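Probable LacI-family transcriptional regulator (Corynebacterium glutamicum ATCC 13032, PDB 3BIL) probably binds cis-regulatory DNA as a LacI-family transcription factor. Local coordinates at residues 167-170 with 171-175; 196-199 with 200-204; 224-227 with 228-231; 254-257 with 258-262. All coordinates share one frame; numbering follows the deposited sequence.

Contact 1 (167-170 with 171-175)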
loop_
_atom_site.group_PDB
_atom_site.type_symbol
_atom_site.label_atom_id
_atom_site.label_comp_id
_atom_site.label_asym_id
_atom_site.label_seq_id
_atom_site.Cartn_x
_atom_site.Cartn_y
_atom_site.Cartn_z
ATOM N N ASN A 167 6.434 -1.867 21.051
ATOM C CA ASN A 167 7.641 -2.408 21.683
ATOM C C ASN A 167 8.176 -3.577 20.894
ATOM O O ASN A 167 7.539 -4.637 20.843
ATOM C CB ASN A 167 7.425 -2.816 23.144
ATOM C CG ASN A 167 8.638 -3.556 23.734
ATOM O OD1 ASN A 167 9.724 -3.616 23.138
ATOM N ND2 ASN A 167 8.443 -4.132 24.898
ATOM N N PRO A 168 9.357 -3.402 20.281
ATOM C CA PRO A 168 9.833 -4.422 19.327
ATOM C C PRO A 168 10.526 -5.604 19.945
ATOM O O PRO A 168 10.755 -6.622 19.260
ATOM C CB PRO A 168 10.795 -3.640 18.421
ATOM C CG PRO A 168 11.078 -2.305 19.140
ATOM C CD PRO A 168 10.277 -2.252 20.404
ATOM N N GLN A 169 10.846 -5.518 21.235
ATOM C CA GLN A 169 11.691 -6.548 21.869
ATOM C C GLN A 169 11.057 -7.977 21.906
ATOM O O GLN A 169 11.744 -8.979 21.604
ATOM C CB GLN A 169 12.140 -6.061 23.242
ATOM C CG GLN A 169 13.187 -6.906 23.979
ATOM C CD GLN A 169 12.652 -8.223 24.522
ATOM O OE1 GLN A 169 11.529 -8.308 25.049
ATOM N NE2 GLN A 169 13.464 -9.274 24.392
ATOM N N PRO A 170 9.767 -8.087 22.304
ATOM C CA PRO A 170 9.124 -9.407 22.342
ATOM C C PRO A 170 9.077 -10.169 21.032
ATOM O O PRO A 170 9.399 -11.349 21.015
ATOM C CB PRO A 170 7.722 -9.095 22.865
ATOM C CG PRO A 170 7.898 -7.804 23.653
ATOM C CD PRO A 170 8.876 -7.027 22.838
ATOM N N GLY A 171 8.716 -9.516 19.928
ATOM C CA GLY A 171 8.766 -10.145 18.581
ATOM C C GLY A 171 10.176 -10.483 18.097
ATOM O O GLY A 171 10.442 -11.617 17.601
ATOM N N ILE A 172 11.100 -9.530 18.268
ATOM C CA ILE A 172 12.497 -9.749 17.856
ATOM C C ILE A 172 13.137 -10.911 18.638
ATOM O O ILE A 172 13.722 -11.884 18.031
ATOM C CB ILE A 172 13.302 -8.472 17.894
ATOM C CG1 ILE A 172 12.720 -7.470 16.887
ATOM C CG2 ILE A 172 14.741 -8.752 17.530
ATOM C CD1 ILE A 172 13.168 -6.004 17.063
ATOM N N ALA A 173 12.957 -10.879 19.960
ATOM C CA ALA A 173 13.446 -11.990 20.807
ATOM C C ALA A 173 12.873 -13.329 20.390
ATOM O O ALA A 173 13.616 -14.310 20.309
ATOM C CB ALA A 173 13.141 -11.736 22.222
ATOM N N ALA A 174 11.569 -13.400 20.065
ATOM C CA ALA A 174 11.036 -14.699 19.624
ATOM C C ALA A 174 11.495 -15.142 18.266
ATOM O O ALA A 174 11.754 -16.358 18.028
ATOM C CB ALA A 174 9.550 -14.735 19.707
ATOM N N ALA A 175 11.597 -14.193 17.344
ATOM C CA ALA A 175 12.176 -14.537 16.047
ATOM C C ALA A 175 13.605 -15.026 16.206
ATOM O O ALA A 175 13.956 -16.056 15.625
ATOM C CB ALA A 175 12.109 -13.397 15.096
#
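Pro168 O accepts from Ile172 N at 3.1 Å at the capped entry from strand 163-167 into helix 169-181 of the periplasmic-binding-protein-like domain. Gln169 O takes Ala173 N at 2.8 Å and Pro170 O takes Ala174 N at 3.1 Å, so three consecutive i to i+4 bonds cross from 167-170 into 171-175. Ahead of them, Asn167 OD1 accepts from Gln169 N at 2.9 Å, a capping bond in which the donor stands above the side-chain carbonyl plane, 47° out of it. Among the side chains, Ile172 reaches back over the start of the helix: its CG1 lies beside the backbone N (chi1 -63°), and CD1 comes within 3.6 Å of Pro168 CB. On another side, Gln169 bends at chi2 (-72°) and brings its amide NE2 to 3.3 Å from the methyl CB of Ala173, a contact without a hydrogen bond. Ile172 also packs on Phe246 and Ile292 of strands 244-247 and 291-293, while Pro168 lies against Arg202 of helix 197-212. Proline has no amide hydrogen, so Pro168 and Pro170 offer no N-H to cap; the one between them, on Gln169, is the donor that Asn167 satisfies.

Contact 2 (196-199 with 200-204)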
loop_
_atom_site.group_PDB
_atom_site.type_symbol
_atom_site.label_atom_id
_atom_site.label_comp_id
_atom_site.label_asym_id
_atom_site.label_seq_id
_atom_site.Cartn_x
_atom_site.Cartn_y
_atom_site.Cartn_z
ATOM N N THR A 196 16.149 6.937 12.803
ATOM C CA THR A 196 14.819 6.733 13.398
ATOM C C THR A 196 14.938 5.975 14.716
ATOM O O THR A 196 15.805 5.114 14.873
ATOM C CB THR A 196 13.796 6.058 12.404
ATOM O OG1 THR A 196 14.359 4.886 11.786
ATOM C CG2 THR A 196 13.426 7.027 11.311
ATOM N N SER A 197 14.092 6.311 15.681
ATOM C CA SER A 197 14.075 5.593 16.945
ATOM C C SER A 197 13.801 4.119 16.647
ATOM O O SER A 197 14.357 3.205 17.256
ATOM C CB SER A 197 13.001 6.179 17.868
ATOM O OG SER A 197 11.763 6.337 17.184
ATOM N N THR A 198 12.932 3.927 15.677
ATOM C CA THR A 198 12.587 2.648 15.103
ATOM C C THR A 198 13.841 1.877 14.641
ATOM O O THR A 198 14.130 0.769 15.133
ATOM C CB THR A 198 11.503 2.938 14.026
ATOM O OG1 THR A 198 10.213 2.712 14.610
ATOM C CG2 THR A 198 11.673 2.162 12.733
ATOM N N GLY A 199 14.615 2.458 13.734
ATOM C CA GLY A 199 15.801 1.777 13.222
ATOM C C GLY A 199 16.802 1.349 14.294
ATOM O O GLY A 199 17.426 0.291 14.177
ATOM N N ARG A 200 16.966 2.148 15.340
ATOM C CA ARG A 200 17.960 1.800 16.368
ATOM C C ARG A 200 17.384 0.922 17.460
ATOM O O ARG A 200 17.983 -0.099 17.788
ATOM C CB ARG A 200 18.752 3.009 16.924
ATOM C CG ARG A 200 17.933 4.231 17.268
ATOM C CD ARG A 200 18.808 5.440 17.602
ATOM N NE ARG A 200 18.467 6.557 16.725
ATOM C CZ ARG A 200 17.541 7.487 16.984
ATOM N NH1 ARG A 200 16.844 7.494 18.115
ATOM N NH2 ARG A 200 17.327 8.436 16.097
ATOM N N GLU A 201 16.220 1.282 18.001
ATOM C CA GLU A 201 15.497 0.387 18.905
ATOM C C GLU A 201 15.597 -1.095 18.468
ATOM O O GLU A 201 16.003 -1.953 19.253
ATOM C CB GLU A 201 14.044 0.812 18.984
ATOM C CG GLU A 201 13.581 1.352 20.322
ATOM C CD GLU A 201 12.665 0.383 21.062
ATOM O OE1 GLU A 201 11.476 0.730 21.273
ATOM O OE2 GLU A 201 13.139 -0.727 21.423
ATOM N N ARG A 202 15.258 -1.374 17.211
ATOM C CA ARG A 202 15.168 -2.734 16.703
ATOM C C ARG A 202 16.514 -3.342 16.452
ATOM O O ARG A 202 16.645 -4.582 16.473
ATOM C CB ARG A 202 14.362 -2.771 15.398
ATOM C CG ARG A 202 12.966 -2.178 15.565
ATOM C CD ARG A 202 12.152 -2.363 14.331
ATOM N NE ARG A 202 10.901 -1.664 14.484
ATOM C CZ ARG A 202 10.091 -1.399 13.472
ATOM N NH1 ARG A 202 10.452 -1.752 12.253
ATOM N NH2 ARG A 202 8.951 -0.757 13.669
ATOM N N LEU A 203 17.515 -2.502 16.167
ATOM C CA LEU A 203 18.853 -3.062 16.009
ATOM C C LEU A 203 19.499 -3.342 17.390
ATOM O O LEU A 203 20.135 -4.393 17.564
ATOM C CB LEU A 203 19.723 -2.233 15.061
ATOM C CG LEU A 203 21.230 -2.467 15.136
ATOM C CD1 LEU A 203 21.665 -3.692 14.306
ATOM C CD2 LEU A 203 21.957 -1.179 14.698
ATOM N N GLU A 204 19.304 -2.458 18.379
ATOM C CA GLU A 204 19.665 -2.813 19.782
ATOM C C GLU A 204 19.070 -4.200 20.143
ATOM O O GLU A 204 19.831 -5.119 20.511
ATOM C CB GLU A 204 19.206 -1.785 20.842
ATOM C CG GLU A 204 19.617 -0.309 20.659
ATOM C CD GLU A 204 18.917 0.663 21.675
ATOM O OE1 GLU A 204 18.938 1.904 21.434
ATOM O OE2 GLU A 204 18.347 0.201 22.707
#
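Thr198 and Arg202 lie side by side and point the same way, the methyl CG2 of Thr198 sitting over the centre of one guanidinium face, 4.0 Å from Arg202 CZ. Arg202 is extended from CG to NE, with its CG beside the backbone N (chi1 -57°), and this straight chain carries the flat group alongside the threonine. Arg200 leaves a different side of the helix and folds back toward the helix's N-terminal end. Its CG sits between the backbone N and the carbonyl carbon (chi1 45°), the chain bends at chi3, and one guanidinium face comes to rest over Thr196 O, off-centre, with NH1 3.6 Å from Ser197 CA. Arg202 NH1 donates to Gly248 O, Arg200 NE to Met194 O, and Arg200 NH2 forms a salt bridge to Glu132, the last two fixing the turn of their guanidinium. Thr196 is the N-cap: its OG1 accepts from Gly199 N at 3.1 Å and also bonds to Pro193 O. The backbone follows with Arg200 N to Thr196 O (3.2 Å) and Glu201 N to Ser197 O (2.8 Å). This opens the helix of the beta-alpha-beta unit 187-190, 197-212, 219-221, where Arg202 and Leu203 pack on Tyr189 of the first strand.

Contact 3 (224-227 with 228-231)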
loop_
_atom_site.group_PDB
_atom_site.type_symbol
_atom_site.label_atom_id
_atom_site.label_comp_id
_atom_site.label_asym_id
_atom_site.label_seq_id
_atom_site.Cartn_x
_atom_site.Cartn_y
_atom_site.Cartn_z
ATOM N N GLY A 224 18.147 1.780 4.881
ATOM C CA GLY A 224 17.645 3.140 4.746
ATOM C C GLY A 224 16.207 3.248 4.274
ATOM O O GLY A 224 15.277 2.894 5.001
ATOM N N TYR A 225 16.014 3.741 3.056
ATOM C CA TYR A 225 14.658 4.100 2.620
ATOM C C TYR A 225 14.128 3.365 1.369
ATOM O O TYR A 225 13.022 2.820 1.403
ATOM C CB TYR A 225 14.527 5.632 2.522
ATOM C CG TYR A 225 14.674 6.336 3.871
ATOM C CD1 TYR A 225 13.574 6.482 4.725
ATOM C CD2 TYR A 225 15.916 6.843 4.298
ATOM C CE1 TYR A 225 13.695 7.124 5.976
ATOM C CE2 TYR A 225 16.056 7.494 5.551
ATOM C CZ TYR A 225 14.934 7.627 6.383
ATOM O OH TYR A 225 15.030 8.253 7.619
ATOM N N GLU A 226 14.930 3.327 0.296
ATOM C CA GLU A 226 14.555 2.672 -0.973
ATOM C C GLU A 226 14.485 1.157 -0.899
ATOM O O GLU A 226 15.233 0.503 -0.169
ATOM C CB GLU A 226 15.522 3.037 -2.119
ATOM C CG GLU A 226 15.390 4.464 -2.661
ATOM C CD GLU A 226 15.818 5.531 -1.649
ATOM O OE1 GLU A 226 16.617 5.218 -0.725
ATOM O OE2 GLU A 226 15.347 6.691 -1.772
ATOM N N GLN A 227 13.573 0.614 -1.690
ATOM C CA GLN A 227 13.523 -0.791 -1.957
ATOM C C GLN A 227 14.895 -1.220 -2.462
ATOM O O GLN A 227 15.360 -2.305 -2.129
ATOM C CB GLN A 227 12.429 -1.074 -2.989
ATOM C CG GLN A 227 12.279 -2.541 -3.381
ATOM C CD GLN A 227 11.131 -2.761 -4.345
ATOM O OE1 GLN A 227 10.201 -1.956 -4.422
ATOM N NE2 GLN A 227 11.194 -3.852 -5.095
ATOM N N SER A 228 15.547 -0.348 -3.239
ATOM C CA SER A 228 16.874 -0.630 -3.808
ATOM C C SER A 228 17.914 -0.889 -2.710
ATOM O O SER A 228 18.719 -1.834 -2.790
ATOM C CB SER A 228 17.343 0.515 -4.708
ATOM O OG SER A 228 17.937 -0.026 -5.888
ATOM N N VAL A 229 17.874 -0.054 -1.681
ATOM C CA VAL A 229 18.782 -0.195 -0.559
ATOM C C VAL A 229 18.707 -1.582 0.155
ATOM O O VAL A 229 19.733 -2.144 0.551
ATOM C CB VAL A 229 18.573 0.954 0.396
ATOM C CG1 VAL A 229 19.348 0.741 1.712
ATOM C CG2 VAL A 229 18.958 2.294 -0.321
ATOM N N GLY A 230 17.500 -2.139 0.265
ATOM C CA GLY A 230 17.285 -3.444 0.882
ATOM C C GLY A 230 17.675 -4.568 -0.039
ATOM O O GLY A 230 18.278 -5.555 0.384
ATOM N N PHE A 231 17.343 -4.425 -1.311
ATOM C CA PHE A 231 17.800 -5.369 -2.310
ATOM C C PHE A 231 19.344 -5.480 -2.317
ATOM O O PHE A 231 19.914 -6.599 -2.419
ATOM C CB PHE A 231 17.211 -5.024 -3.709
ATOM C CG PHE A 231 17.837 -5.793 -4.840
ATOM C CD1 PHE A 231 17.869 -7.184 -4.827
ATOM C CD2 PHE A 231 18.428 -5.125 -5.910
ATOM C CE1 PHE A 231 18.485 -7.926 -5.877
ATOM C CE2 PHE A 231 19.059 -5.859 -6.983
ATOM C CZ PHE A 231 19.083 -7.265 -6.955
#
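Val229 meets the loop before its helix with every carbon of its side chain. CB lies 3.4 Å from Glu226 O. From there the two methyls part: CG1, anti to the backbone N (chi1 171°), extends to 3.5 Å from Gly224 N, while CG2, beside the backbone N, touches the side chain of Glu226, 3.9 Å from its CB and 3.8 Å from its OE1. The two side chains cross obliquely, and the bend of Glu226 at chi2 (67°) turns its carboxylate back toward the valine methyl. Glu226 is the N-cap of helix 227-239, the helix that follows strand 219-221 at one border of the mixed sheet in this periplasmic-binding-protein-like fold. In the first turn Gln227 O accepts from Phe231 N at 3.0 Å, a nearly straight bond (171° at the hydrogen), and more weakly from Gly230 N at 3.2 Å. The Gln227 chain is extended beyond CG, and its NE2 donates to Glu258 OE2 on helix 250-262. Phe231 starts with CB 3.6 Å from Gln227 O, and its side chain packs on Ala259 of that same helix; Gln227 also packs on Pro280 of the second subunit.

Contact 4 (254-257 with 258-262)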
loop_
_atom_site.group_PDB
_atom_site.type_symbol
_atom_site.label_atom_id
_atom_site.label_comp_id
_atom_site.label_asym_id
_atom_site.label_seq_id
_atom_site.Cartn_x
_atom_site.Cartn_y
_atom_site.Cartn_z
ATOM N N ILE A 254 10.486 -6.195 1.443
ATOM C CA ILE A 254 10.461 -6.245 -0.023
ATOM C C ILE A 254 11.833 -6.511 -0.669
ATOM O O ILE A 254 11.944 -7.449 -1.472
ATOM C CB ILE A 254 9.716 -5.051 -0.701
ATOM C CG1 ILE A 254 8.281 -5.027 -0.230
ATOM C CG2 ILE A 254 9.650 -5.269 -2.216
ATOM C CD1 ILE A 254 7.657 -3.616 -0.215
ATOM N N GLY A 255 12.859 -5.729 -0.292
ATOM C CA GLY A 255 14.274 -5.907 -0.768
ATOM C C GLY A 255 14.778 -7.328 -0.514
ATOM O O GLY A 255 15.478 -7.942 -1.356
ATOM N N VAL A 256 14.400 -7.891 0.629
ATOM C CA VAL A 256 14.737 -9.301 0.912
ATOM C C VAL A 256 14.082 -10.280 -0.067
ATOM O O VAL A 256 14.752 -11.236 -0.533
ATOM C CB VAL A 256 14.381 -9.705 2.378
ATOM C CG1 VAL A 256 14.426 -11.196 2.538
ATOM C CG2 VAL A 256 15.312 -9.021 3.336
ATOM N N ILE A 257 12.779 -10.062 -0.365
ATOM C CA ILE A 257 12.068 -10.890 -1.365
ATOM C C ILE A 257 12.702 -10.701 -2.746
ATOM O O ILE A 257 13.083 -11.677 -3.430
ATOM C CB ILE A 257 10.534 -10.622 -1.403
ATOM C CG1 ILE A 257 9.880 -11.073 -0.088
ATOM C CG2 ILE A 257 9.899 -11.401 -2.514
ATOM C CD1 ILE A 257 8.489 -10.443 0.230
ATOM N N GLU A 258 12.861 -9.448 -3.149
ATOM C CA GLU A 258 13.472 -9.192 -4.432
ATOM C C GLU A 258 14.841 -9.879 -4.536
ATOM O O GLU A 258 15.127 -10.572 -5.547
ATOM C CB GLU A 258 13.564 -7.702 -4.687
ATOM C CG GLU A 258 14.210 -7.360 -6.032
ATOM C CD GLU A 258 14.208 -5.857 -6.316
ATOM O OE1 GLU A 258 14.401 -5.519 -7.520
ATOM O OE2 GLU A 258 13.980 -5.029 -5.356
ATOM N N ALA A 259 15.665 -9.711 -3.495
ATOM C CA ALA A 259 16.960 -10.408 -3.372
ATOM C C ALA A 259 16.937 -11.938 -3.481
ATOM O O ALA A 259 17.811 -12.512 -4.137
ATOM C CB ALA A 259 17.664 -10.005 -2.113
ATOM N N CYS A 260 15.980 -12.604 -2.831
ATOM C CA CYS A 260 15.883 -14.082 -2.928
ATOM C C CYS A 260 15.409 -14.525 -4.278
ATOM O O CYS A 260 15.802 -15.627 -4.752
ATOM C CB CYS A 260 14.933 -14.659 -1.881
ATOM S SG CYS A 260 15.575 -14.215 -0.319
ATOM N N HIS A 261 14.551 -13.676 -4.870
ATOM C CA HIS A 261 13.995 -13.929 -6.202
ATOM C C HIS A 261 15.096 -13.784 -7.217
ATOM O O HIS A 261 15.405 -14.742 -7.919
ATOM C CB HIS A 261 12.796 -13.016 -6.543
ATOM C CG HIS A 261 12.284 -13.176 -7.950
ATOM N ND1 HIS A 261 11.518 -14.259 -8.353
ATOM C CD2 HIS A 261 12.424 -12.385 -9.044
ATOM C CE1 HIS A 261 11.225 -14.131 -9.636
ATOM N NE2 HIS A 261 11.761 -13.004 -10.077
ATOM N N LYS A 262 15.727 -12.616 -7.260
ATOM C CA LYS A 262 16.851 -12.408 -8.181
ATOM C C LYS A 262 17.971 -13.458 -8.049
ATOM O O LYS A 262 18.403 -13.989 -9.045
ATOM C CB LYS A 262 17.354 -10.957 -8.133
ATOM C CG LYS A 262 16.231 -9.970 -8.596
ATOM C CD LYS A 262 16.697 -8.615 -9.233
ATOM C CE LYS A 262 15.498 -7.912 -9.924
ATOM N NZ LYS A 262 15.408 -6.432 -9.725
#
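Ile254 O accepts the amide of Glu258 at 2.8 Å with an almost straight N-H (175°), the first of four successive i to i+4 bonds that join 254-257 to 258-262; Lys262 N to Glu258 O continues the series. Gly255 O takes Ala259 N, Val256 O takes Cys260 N at 2.9 Å, and Ile257 O takes His261 N at 2.9 Å, so each carbonyl of 254-257 has its amide partner one turn on. Cys260 SG, held beside the backbone N (chi1 -60°), lies 3.1 Å from Val256 O and 4.3 Å from Val256 CG1, against carbonyl and methyl of the preceding turn. With CG anti to the backbone N (chi1 180°), the extended Glu258 chain carries its carboxylate out to Lys262 NZ, which is salt-bridged to Glu258 OE1 at 2.6 Å through the anti lone pair; OE2 is held from helix 227-239, and the two together would favour the ionised form. Lys262 has a second partner in the ring of Phe231. In the beta-alpha-beta unit 244-247, 250-262, 272-276, Val256 and Cys260 pack on Leu245 of the first strand, Ala259 on helix 227-239, and Ile254 and Ile257 on Leu284 and Leu281 of the second subunit.

Overall arrangement
From the N terminus, the four contacts follow in series, with none nested or crossed: each spans continuous chain and so closes one short turn. Contact 1 opens helix 169-181 after strand 163-167, contact 2 opens helix 197-212, contact 3 opens helix 227-239, and contact 4 spans helix 250-262 from its second turn to its C-terminal end. Contacts 1 and 2, centres 12 Å apart, touch where Pro168 meets Glu201, joining helices 169-181 and 197-212. Contacts 3 and 4, centres 11 Å apart, join helices 227-239 and 250-262 beside the second subunit. Between the pairs, Thr196 of contact 2 just reaches Tyr225 of contact 3, while contacts 1 and 4 stay about 13 Å apart at their nearest atoms.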